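Local coordinates for protein Myo-inositol 2-dehydrogenase (Thermotoga maritima, PDB 3EZY) that catalyses the NAD(+)-dependent oxidation of myo-inositol to scyllo-inosose and so probably serves in a myo-inositol degradation pathway, at residues Y237-E242 / L278-D283; V255-V260 / G270-Y275. All coordinates share one frame; numbering follows the deposited sequence.

Contact 1 (Y237-E242 / L278-D283)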
ATOM      1  N   TYR A 237       8.465 -15.196  -7.235  1.00 19.07           N
ATOM      2  CA  TYR A 237       9.708 -14.578  -6.761  1.00 19.38           C
ATOM      3  C   TYR A 237       9.455 -13.667  -5.581  1.00 19.54           C
ATOM      4  O   TYR A 237       8.454 -12.947  -5.545  1.00 19.70           O
ATOM      5  CB  TYR A 237      10.350 -13.770  -7.854  1.00 20.05           C
ATOM      6  CG  TYR A 237      10.885 -14.636  -8.960  1.00 19.89           C
ATOM      7  CD1 TYR A 237      12.155 -15.218  -8.856  1.00 23.25           C
ATOM      8  CD2 TYR A 237      10.129 -14.898 -10.086  1.00 17.93           C
ATOM      9  CE1 TYR A 237      12.654 -16.058  -9.901  1.00 23.69           C
ATOM     10  CE2 TYR A 237      10.651 -15.705 -11.153  1.00 19.80           C
ATOM     11  CZ  TYR A 237      11.896 -16.289 -11.020  1.00 21.64           C
ATOM     12  OH  TYR A 237      12.411 -17.096 -12.031  1.00 25.00           O
ATOM     13  N   ASP A 238      10.369 -13.690  -4.616  1.00 19.93           N
ATOM     14  CA  ASP A 238      10.374 -12.726  -3.541  1.00 19.66           C
ATOM     15  C   ASP A 238      11.793 -12.260  -3.420  1.00 20.48           C
ATOM     16  O   ASP A 238      12.622 -12.968  -2.836  1.00 20.91           O
ATOM     17  CB  ASP A 238       9.956 -13.368  -2.218  1.00 18.95           C
ATOM     18  CG  ASP A 238       9.614 -12.335  -1.158  1.00 20.34           C
ATOM     19  OD1 ASP A 238      10.061 -11.173  -1.271  1.00 18.43           O
ATOM     20  OD2 ASP A 238       8.908 -12.685  -0.195  1.00 20.96           O
ATOM     21  N   GLN A 239      12.071 -11.069  -3.938  1.00 19.54           N
ATOM     22  CA  GLN A 239      13.383 -10.526  -3.878  1.00 19.58           C
ATOM     23  C   GLN A 239      13.304  -9.077  -3.387  1.00 19.89           C
ATOM     24  O   GLN A 239      12.985  -8.164  -4.158  1.00 21.20           O
ATOM     25  CB  GLN A 239      14.009 -10.587  -5.268  1.00 19.26           C
ATOM     26  CG  GLN A 239      14.221 -12.028  -5.711  1.00 22.41           C
ATOM     27  CD  GLN A 239      14.666 -12.150  -7.139  1.00 26.91           C
ATOM     28  OE1 GLN A 239      14.542 -11.224  -7.917  1.00 31.19           O
ATOM     29  NE2 GLN A 239      15.227 -13.281  -7.477  1.00 27.70           N
ATOM     30  N   ARG A 240      13.501  -8.884  -2.085  1.00 18.32           N
ATOM     31  CA  ARG A 240      13.388  -7.560  -1.524  1.00 18.04           C
ATOM     32  C   ARG A 240      14.713  -7.103  -1.017  1.00 18.76           C
ATOM     33  O   ARG A 240      15.524  -7.900  -0.600  1.00 18.92           O
ATOM     34  CB  ARG A 240      12.371  -7.535  -0.375  1.00 17.81           C
ATOM     35  CG  ARG A 240      10.906  -7.591  -0.866  1.00 19.16           C
ATOM     36  CD  ARG A 240       9.983  -7.775   0.298  1.00 18.26           C
ATOM     37  NE  ARG A 240       9.944  -9.181   0.677  1.00 18.93           N
ATOM     38  CZ  ARG A 240       9.894  -9.641   1.926  1.00 20.26           C
ATOM     39  NH1 ARG A 240       9.955  -8.809   2.934  1.00 18.94           N
ATOM     40  NH2 ARG A 240       9.825 -10.952   2.175  1.00 20.27           N
ATOM     41  N   ILE A 241      14.930  -5.790  -1.018  1.00 19.79           N
ATOM     42  CA  ILE A 241      16.139  -5.247  -0.397  1.00 19.62           C
ATOM     43  C   ILE A 241      15.736  -4.094   0.512  1.00 20.09           C
ATOM     44  O   ILE A 241      14.917  -3.256   0.132  1.00 18.00           O
ATOM     45  CB  ILE A 241      17.138  -4.697  -1.458  1.00 20.69           C
ATOM     46  CG1 ILE A 241      17.607  -5.842  -2.370  1.00 20.45           C
ATOM     47  CG2 ILE A 241      18.306  -3.984  -0.717  1.00 20.92           C
ATOM     48  CD1 ILE A 241      18.450  -5.403  -3.664  1.00 22.82           C
ATOM     49  N   GLU A 242      16.280  -4.066   1.724  1.00 19.68           N
ATOM     50  CA  GLU A 242      16.111  -2.904   2.569  1.00 19.70           C
ATOM     51  C   GLU A 242      17.470  -2.453   3.117  1.00 18.96           C
ATOM     52  O   GLU A 242      18.332  -3.279   3.483  1.00 19.00           O
ATOM     53  CB  GLU A 242      15.126  -3.227   3.721  1.00 20.52           C
ATOM     54  CG  GLU A 242      15.091  -2.169   4.760  1.00 23.94           C
ATOM     55  CD  GLU A 242      14.413  -2.657   6.030  1.00 26.82           C
ATOM     56  OE1 GLU A 242      13.575  -3.591   5.925  1.00 25.03           O
ATOM     57  OE2 GLU A 242      14.747  -2.105   7.092  1.00 25.46           O
ATOM     58  N   LEU A 278      11.097 -15.207 -17.468  1.00 25.59           N
ATOM     59  CA  LEU A 278      11.214 -14.176 -18.460  1.00 25.87           C
ATOM     60  C   LEU A 278      10.513 -12.888 -17.990  1.00 26.18           C
ATOM     61  O   LEU A 278      11.069 -11.813 -18.130  1.00 25.43           O
ATOM     62  CB  LEU A 278      10.661 -14.672 -19.810  1.00 26.67           C
ATOM     63  CG  LEU A 278      10.785 -13.666 -20.965  1.00 28.66           C
ATOM     64  CD1 LEU A 278      12.273 -13.446 -21.341  1.00 31.57           C
ATOM     65  CD2 LEU A 278       9.991 -14.147 -22.190  1.00 31.34           C
ATOM     66  N   GLU A 279       9.295 -12.982 -17.442  1.00 25.46           N
ATOM     67  CA  GLU A 279       8.604 -11.754 -17.046  1.00 25.71           C
ATOM     68  C   GLU A 279       9.362 -11.096 -15.904  1.00 24.58           C
ATOM     69  O   GLU A 279       9.414  -9.887 -15.809  1.00 24.59           O
ATOM     70  CB  GLU A 279       7.152 -12.024 -16.627  1.00 26.06           C
ATOM     71  CG  GLU A 279       7.033 -12.820 -15.342  1.00 25.88           C
ATOM     72  CD  GLU A 279       5.563 -13.079 -14.924  1.00 27.10           C
ATOM     73  OE1 GLU A 279       4.650 -12.497 -15.536  1.00 27.91           O
ATOM     74  OE2 GLU A 279       5.306 -13.885 -14.015  1.00 23.87           O
ATOM     75  N   ARG A 280       9.974 -11.899 -15.046  1.00 23.62           N
ATOM     76  CA  ARG A 280      10.780 -11.347 -13.937  1.00 23.81           C
ATOM     77  C   ARG A 280      12.075 -10.653 -14.407  1.00 23.36           C
ATOM     78  O   ARG A 280      12.416  -9.543 -13.947  1.00 23.42           O
ATOM     79  CB  ARG A 280      11.110 -12.434 -12.887  1.00 23.29           C
ATOM     80  CG  ARG A 280      12.141 -11.989 -11.817  1.00 25.46           C
ATOM     81  CD  ARG A 280      11.500 -10.925 -10.908  1.00 25.29           C
ATOM     82  NE  ARG A 280      12.405 -10.366  -9.903  1.00 33.16           N
ATOM     83  CZ  ARG A 280      13.341  -9.440 -10.140  1.00 38.21           C
ATOM     84  NH1 ARG A 280      13.554  -8.989 -11.378  1.00 37.48           N
ATOM     85  NH2 ARG A 280      14.109  -8.988  -9.143  1.00 36.99           N
ATOM     86  N   TYR A 281      12.812 -11.315 -15.296  1.00 22.29           N
ATOM     87  CA  TYR A 281      14.219 -10.952 -15.493  1.00 22.92           C
ATOM     88  C   TYR A 281      14.574 -10.281 -16.805  1.00 23.39           C
ATOM     89  O   TYR A 281      15.707  -9.789 -16.988  1.00 22.47           O
ATOM     90  CB  TYR A 281      15.104 -12.205 -15.351  1.00 22.27           C
ATOM     91  CG  TYR A 281      15.310 -12.723 -13.919  1.00 23.08           C
ATOM     92  CD1 TYR A 281      14.989 -14.022 -13.595  1.00 24.58           C
ATOM     93  CD2 TYR A 281      15.856 -11.902 -12.915  1.00 23.44           C
ATOM     94  CE1 TYR A 281      15.212 -14.525 -12.326  1.00 24.27           C
ATOM     95  CE2 TYR A 281      16.077 -12.373 -11.639  1.00 23.93           C
ATOM     96  CZ  TYR A 281      15.762 -13.699 -11.356  1.00 24.45           C
ATOM     97  OH  TYR A 281      15.956 -14.196 -10.100  1.00 24.08           O
ATOM     98  N   ARG A 282      13.647 -10.303 -17.748  1.00 24.07           N
ATOM     99  CA  ARG A 282      13.993  -9.882 -19.105  1.00 25.95           C
ATOM    100  C   ARG A 282      14.553  -8.462 -19.200  1.00 24.98           C
ATOM    101  O   ARG A 282      15.542  -8.220 -19.929  1.00 25.24           O
ATOM    102  CB  ARG A 282      12.768 -10.034 -20.024  1.00 26.91           C
ATOM    103  CG  ARG A 282      12.805  -9.178 -21.280  1.00 34.00           C
ATOM    104  CD  ARG A 282      13.551  -9.837 -22.405  1.00 42.99           C
ATOM    105  NE  ARG A 282      12.787 -10.904 -23.068  1.00 49.82           N
ATOM    106  CZ  ARG A 282      13.301 -11.747 -23.980  1.00 52.95           C
ATOM    107  NH1 ARG A 282      14.581 -11.659 -24.346  1.00 52.84           N
ATOM    108  NH2 ARG A 282      12.537 -12.689 -24.530  1.00 54.32           N
ATOM    109  N   ASP A 283      13.941  -7.513 -18.489  1.00 24.09           N
ATOM    110  CA  ASP A 283      14.420  -6.133 -18.562  0.70 24.40           C
ATOM    111  C   ASP A 283      15.804  -5.958 -17.946  1.00 23.14           C
ATOM    112  O   ASP A 283      16.598  -5.169 -18.452  1.00 22.86           O
ATOM    113  CB  ASP A 283      13.470  -5.135 -17.897  0.70 25.29           C
ATOM    114  CG  ASP A 283      13.957  -3.701 -18.046  0.70 29.29           C
ATOM    115  OD1 ASP A 283      14.222  -3.273 -19.209  0.70 34.73           O
ATOM    116  OD2 ASP A 283      14.111  -2.996 -17.001  0.70 34.51           O
TER
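Tyr237, just before strand 238-245, and Arg280, in the first turn of helix 277-298, mark the closest approach of the two backbones, with CA atoms 7.9 Å apart; side chains alone bridge this gap. The CB of Arg280 lies 3.7 Å from CE2 of Tyr237, and its CG sits over one face of that ring, 4.0 Å from the centroid, in a CH-pi contact. CG of Arg280 is anti to the backbone N (chi1 171°), which helps bring this methylene over the aromatic face. A long arginine suits the place because its aliphatic part packs while its charged end reaches on to a salt bridge with Asp127. Tyr281 meets the Tyr237 ring obliquely, their planes 75° apart. An alanine in place of Tyr237 would probably open a gap beside the Arg280 methylenes and Tyr281 CE1, and lose the CH-pi contact that steadies the aliphatic part. Gln239 offers both ends of its amide: NE2 donates a nearly straight bond to Tyr281 OH (2.9 Å), almost in the amide plane, while OE1 receives a weak, strongly bent bond from Arg280 NH2 (2.6 Å). Phe130 of helix 128-138 touches both Gln239 and Arg280. Side chains of the first turn of helix 277-298 thus tie it to the start of strand 238-245, an inner strand of the mixed sheet characteristic of the C-terminal domain of Gfo/Idh/MocA enzymes.

Contact 2 (V255-V260 / G270-Y275)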
ATOM      1  N   VAL A 255       7.557  -6.760  -7.769  1.00 19.93           N
ATOM      2  CA  VAL A 255       6.668  -6.254  -8.799  1.00 20.38           C
ATOM      3  C   VAL A 255       5.437  -7.182  -8.877  1.00 21.55           C
ATOM      4  O   VAL A 255       5.564  -8.412  -8.746  1.00 21.47           O
ATOM      5  CB  VAL A 255       7.453  -6.197 -10.125  1.00 20.19           C
ATOM      6  CG1 VAL A 255       6.552  -5.923 -11.300  1.00 18.98           C
ATOM      7  CG2 VAL A 255       8.638  -5.161 -10.030  1.00 19.21           C
ATOM      8  N   ARG A 256       4.247  -6.600  -9.061  1.00 21.75           N
ATOM      9  CA  ARG A 256       3.057  -7.399  -9.242  1.00 22.99           C
ATOM     10  C   ARG A 256       2.665  -7.319 -10.720  1.00 22.15           C
ATOM     11  O   ARG A 256       3.038  -6.388 -11.443  1.00 20.12           O
ATOM     12  CB  ARG A 256       1.835  -6.896  -8.421  1.00 23.86           C
ATOM     13  CG  ARG A 256       2.036  -6.428  -6.970  1.00 28.43           C
ATOM     14  CD  ARG A 256       2.499  -7.530  -6.096  1.00 32.49           C
ATOM     15  NE  ARG A 256       2.538  -7.185  -4.669  1.00 34.41           N
ATOM     16  CZ  ARG A 256       3.573  -6.626  -4.047  1.00 34.57           C
ATOM     17  NH1 ARG A 256       4.648  -6.288  -4.738  1.00 37.06           N
ATOM     18  NH2 ARG A 256       3.539  -6.413  -2.741  1.00 30.74           N
ATOM     19  N   GLU A 257       1.867  -8.271 -11.153  1.00 21.57           N
ATOM     20  CA  GLU A 257       1.461  -8.317 -12.558  1.00 21.95           C
ATOM     21  C   GLU A 257       0.689  -7.053 -12.938  1.00 21.37           C
ATOM     22  O   GLU A 257       0.798  -6.568 -14.043  1.00 20.84           O
ATOM     23  CB  GLU A 257       0.555  -9.530 -12.789  1.00 23.00           C
ATOM     24  CG  GLU A 257       0.128  -9.681 -14.273  1.00 29.45           C
ATOM     25  CD  GLU A 257      -1.050 -10.659 -14.487  1.00 39.08           C
ATOM     26  OE1 GLU A 257      -1.987 -10.747 -13.629  1.00 41.56           O
ATOM     27  OE2 GLU A 257      -1.050 -11.299 -15.567  1.00 44.87           O
ATOM     28  N   THR A 258      -0.098  -6.513 -12.012  1.00 19.83           N
ATOM     29  CA  THR A 258      -1.019  -5.487 -12.416  1.00 21.44           C
ATOM     30  C   THR A 258      -1.220  -4.487 -11.236  1.00 20.53           C
ATOM     31  O   THR A 258      -0.826  -4.785 -10.128  1.00 20.73           O
ATOM     32  CB  THR A 258      -2.270  -6.257 -12.752  1.00 22.05           C
ATOM     33  OG1 THR A 258      -2.509  -6.346 -14.185  1.00 26.28           O
ATOM     34  CG2 THR A 258      -3.376  -5.905 -11.932  1.00 14.49           C
ATOM     35  N   THR A 259      -1.816  -3.316 -11.494  1.00 20.85           N
ATOM     36  CA  THR A 259      -2.150  -2.373 -10.434  1.00 19.94           C
ATOM     37  C   THR A 259      -3.564  -2.586  -9.873  1.00 20.36           C
ATOM     38  O   THR A 259      -4.056  -1.767  -9.103  1.00 20.87           O
ATOM     39  CB  THR A 259      -2.010  -0.897 -10.848  1.00 19.87           C
ATOM     40  OG1 THR A 259      -3.020  -0.559 -11.811  1.00 19.57           O
ATOM     41  CG2 THR A 259      -0.605  -0.594 -11.362  1.00 16.38           C
ATOM     42  N   VAL A 260      -4.192  -3.701 -10.209  1.00 19.35           N
ATOM     43  CA  VAL A 260      -5.582  -3.943  -9.818  1.00 19.03           C
ATOM     44  C   VAL A 260      -5.711  -4.513  -8.425  1.00 19.67           C
ATOM     45  O   VAL A 260      -4.911  -5.383  -8.004  1.00 19.76           O
ATOM     46  CB  VAL A 260      -6.292  -4.917 -10.858  1.00 19.45           C
ATOM     47  CG1 VAL A 260      -7.765  -5.149 -10.515  1.00 17.49           C
ATOM     48  CG2 VAL A 260      -6.192  -4.355 -12.274  1.00 19.45           C
ATOM     49  N   GLY A 270      -4.629  -7.980  -3.803  1.00 21.81           N
ATOM     50  CA  GLY A 270      -3.786  -7.447  -4.885  1.00 21.50           C
ATOM     51  C   GLY A 270      -3.498  -8.478  -5.958  1.00 21.40           C
ATOM     52  O   GLY A 270      -3.860  -9.629  -5.804  1.00 21.25           O
ATOM     53  N   SER A 271      -2.834  -8.065  -7.044  1.00 21.43           N
ATOM     54  CA  SER A 271      -2.456  -8.948  -8.148  0.50 21.80           C
ATOM     55  C   SER A 271      -1.360  -9.947  -7.752  1.00 21.72           C
ATOM     56  O   SER A 271      -0.609  -9.702  -6.807  1.00 21.72           O
ATOM     57  CB  SER A 271      -1.950  -8.075  -9.294  0.50 21.83           C
ATOM     58  OG  SER A 271      -1.712  -8.850 -10.431  0.50 22.50           O
ATOM     59  N   ARG A 272      -1.249 -11.059  -8.478  1.00 21.90           N
ATOM     60  CA  ARG A 272      -0.171 -12.011  -8.242  1.00 22.13           C
ATOM     61  C   ARG A 272       1.226 -11.356  -8.428  1.00 21.62           C
ATOM     62  O   ARG A 272       1.413 -10.430  -9.207  1.00 21.98           O
ATOM     63  CB  ARG A 272      -0.320 -13.217  -9.207  1.00 22.40           C
ATOM     64  CG  ARG A 272      -0.056 -12.858 -10.687  1.00 24.79           C
ATOM     65  CD  ARG A 272       0.189 -14.125 -11.557  1.00 30.54           C
ATOM     66  NE  ARG A 272       0.564 -13.838 -12.951  1.00 28.42           N
ATOM     67  CZ  ARG A 272       1.810 -13.712 -13.417  1.00 32.36           C
ATOM     68  NH1 ARG A 272       2.877 -13.818 -12.620  1.00 27.16           N
ATOM     69  NH2 ARG A 272       1.995 -13.470 -14.714  1.00 32.96           N
ATOM     70  N   TYR A 273       2.216 -11.881  -7.726  1.00 21.61           N
ATOM     71  CA  TYR A 273       3.618 -11.482  -7.898  1.00 21.27           C
ATOM     72  C   TYR A 273       4.104 -12.043  -9.210  1.00 22.05           C
ATOM     73  O   TYR A 273       3.550 -13.039  -9.711  1.00 21.40           O
ATOM     74  CB  TYR A 273       4.482 -12.101  -6.771  1.00 20.83           C
ATOM     75  CG  TYR A 273       4.301 -11.472  -5.402  1.00 20.81           C
ATOM     76  CD1 TYR A 273       3.081 -10.922  -5.006  1.00 22.41           C
ATOM     77  CD2 TYR A 273       5.361 -11.438  -4.495  1.00 20.02           C
ATOM     78  CE1 TYR A 273       2.944 -10.332  -3.763  1.00 23.53           C
ATOM     79  CE2 TYR A 273       5.242 -10.867  -3.270  1.00 19.76           C
ATOM     80  CZ  TYR A 273       4.050 -10.305  -2.888  1.00 23.90           C
ATOM     81  OH  TYR A 273       3.960  -9.740  -1.630  1.00 22.01           O
ATOM     82  N   LEU A 274       5.152 -11.435  -9.763  1.00 21.99           N
ATOM     83  CA  LEU A 274       5.830 -12.032 -10.912  1.00 22.63           C
ATOM     84  C   LEU A 274       6.347 -13.425 -10.556  1.00 22.69           C
ATOM     85  O   LEU A 274       6.809 -13.692  -9.433  1.00 21.47           O
ATOM     86  CB  LEU A 274       6.984 -11.189 -11.389  1.00 22.28           C
ATOM     87  CG  LEU A 274       6.568  -9.827 -11.824  1.00 21.18           C
ATOM     88  CD1 LEU A 274       7.817  -9.089 -12.359  1.00 24.03           C
ATOM     89  CD2 LEU A 274       5.426  -9.887 -12.826  1.00 24.76           C
ATOM     90  N   TYR A 275       6.194 -14.320 -11.506  1.00 23.35           N
ATOM     91  CA  TYR A 275       6.288 -15.713 -11.197  1.00 25.55           C
ATOM     92  C   TYR A 275       7.157 -16.454 -12.225  1.00 25.75           C
ATOM     93  O   TYR A 275       7.916 -17.351 -11.874  1.00 26.45           O
ATOM     94  CB  TYR A 275       4.876 -16.289 -11.100  1.00 25.84           C
ATOM     95  CG  TYR A 275       4.843 -17.698 -10.644  1.00 29.11           C
ATOM     96  CD1 TYR A 275       4.507 -18.011  -9.338  1.00 31.36           C
ATOM     97  CD2 TYR A 275       5.174 -18.741 -11.522  1.00 33.96           C
ATOM     98  CE1 TYR A 275       4.503 -19.322  -8.889  1.00 34.15           C
ATOM     99  CE2 TYR A 275       5.169 -20.070 -11.081  1.00 37.01           C
ATOM    100  CZ  TYR A 275       4.822 -20.343  -9.760  1.00 37.08           C
ATOM    101  OH  TYR A 275       4.788 -21.646  -9.297  1.00 40.75           O
TER
HETATM  102  O   HOH W   1      -0.324  -8.540  -4.572  1.00 29.32           O
HETATM  103  O   HOH W   2      -2.311  -5.314  -7.514  1.00 27.37           O
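Arg256 and Tyr273 face each other at a single beta bridge, CA atoms 4.3 Å apart, and their side chains run side by side in the same direction. From Arg256 CB, which lies 3.6 Å from Arg272 O, the chain bends at chi2 (-64°) and brings CD to 3.6 Å from Tyr273 CD1. NE then comes within 3.3 Å of Tyr273 CE1 and gives a weak bond to a water that also donates to Ser271 O. CZ completes an off-centre cation-pi contact, 4.3 Å from the ring centroid, with the guanidinium and ring planes 42° apart. At the tip, NH2 lies 3.5 Å from Tyr273 OH and forms salt bridges with Asp253 and with Asp268 of the fourth subunit, which also hydrogen-bonds to Tyr273 OH. Around this pair, Glu257 N donates to Arg272 O (2.9 Å), and Leu274 N donates to Val255 O. Branched Val255 and Leu274 meet through CG1 and CD1, 3.6 Å apart. A second water joins Thr258 O and Val260 O to Ser271 N. Glu257 OE2 and Arg272 NH2 form a long ion pair; Arg272 NH1 has its salt bridge with Glu279. The chemistry implies a polar junction, in which two carboxylates would probably stabilise the charge of Arg256, one of them from a neighbouring subunit.

Contact 1 and contact 2 have centres about 12 Å apart, and the chain between the two segments of contact 1 includes both segments of contact 2. They meet directly: Arg272 NH1 of contact 2 forms a 2.8 Å salt bridge with Glu279 OE2 of contact 1, and Tyr237 N lies 3.1 Å from Leu274 O, a probable hydrogen bond. The Tyr237 ring touches both contacts, its CE2 3.3 Å from Tyr275 O. The centre of contact 1 lies about 12 Å from the chain's centre, that of contact 2 about 23 Å; contact 1 is buried, contact 2 partly so and beside neighbouring subunits. A bound methylpentanediol, probably from the crystallisation liquor, lies about 4 Å from the Val260 side chain.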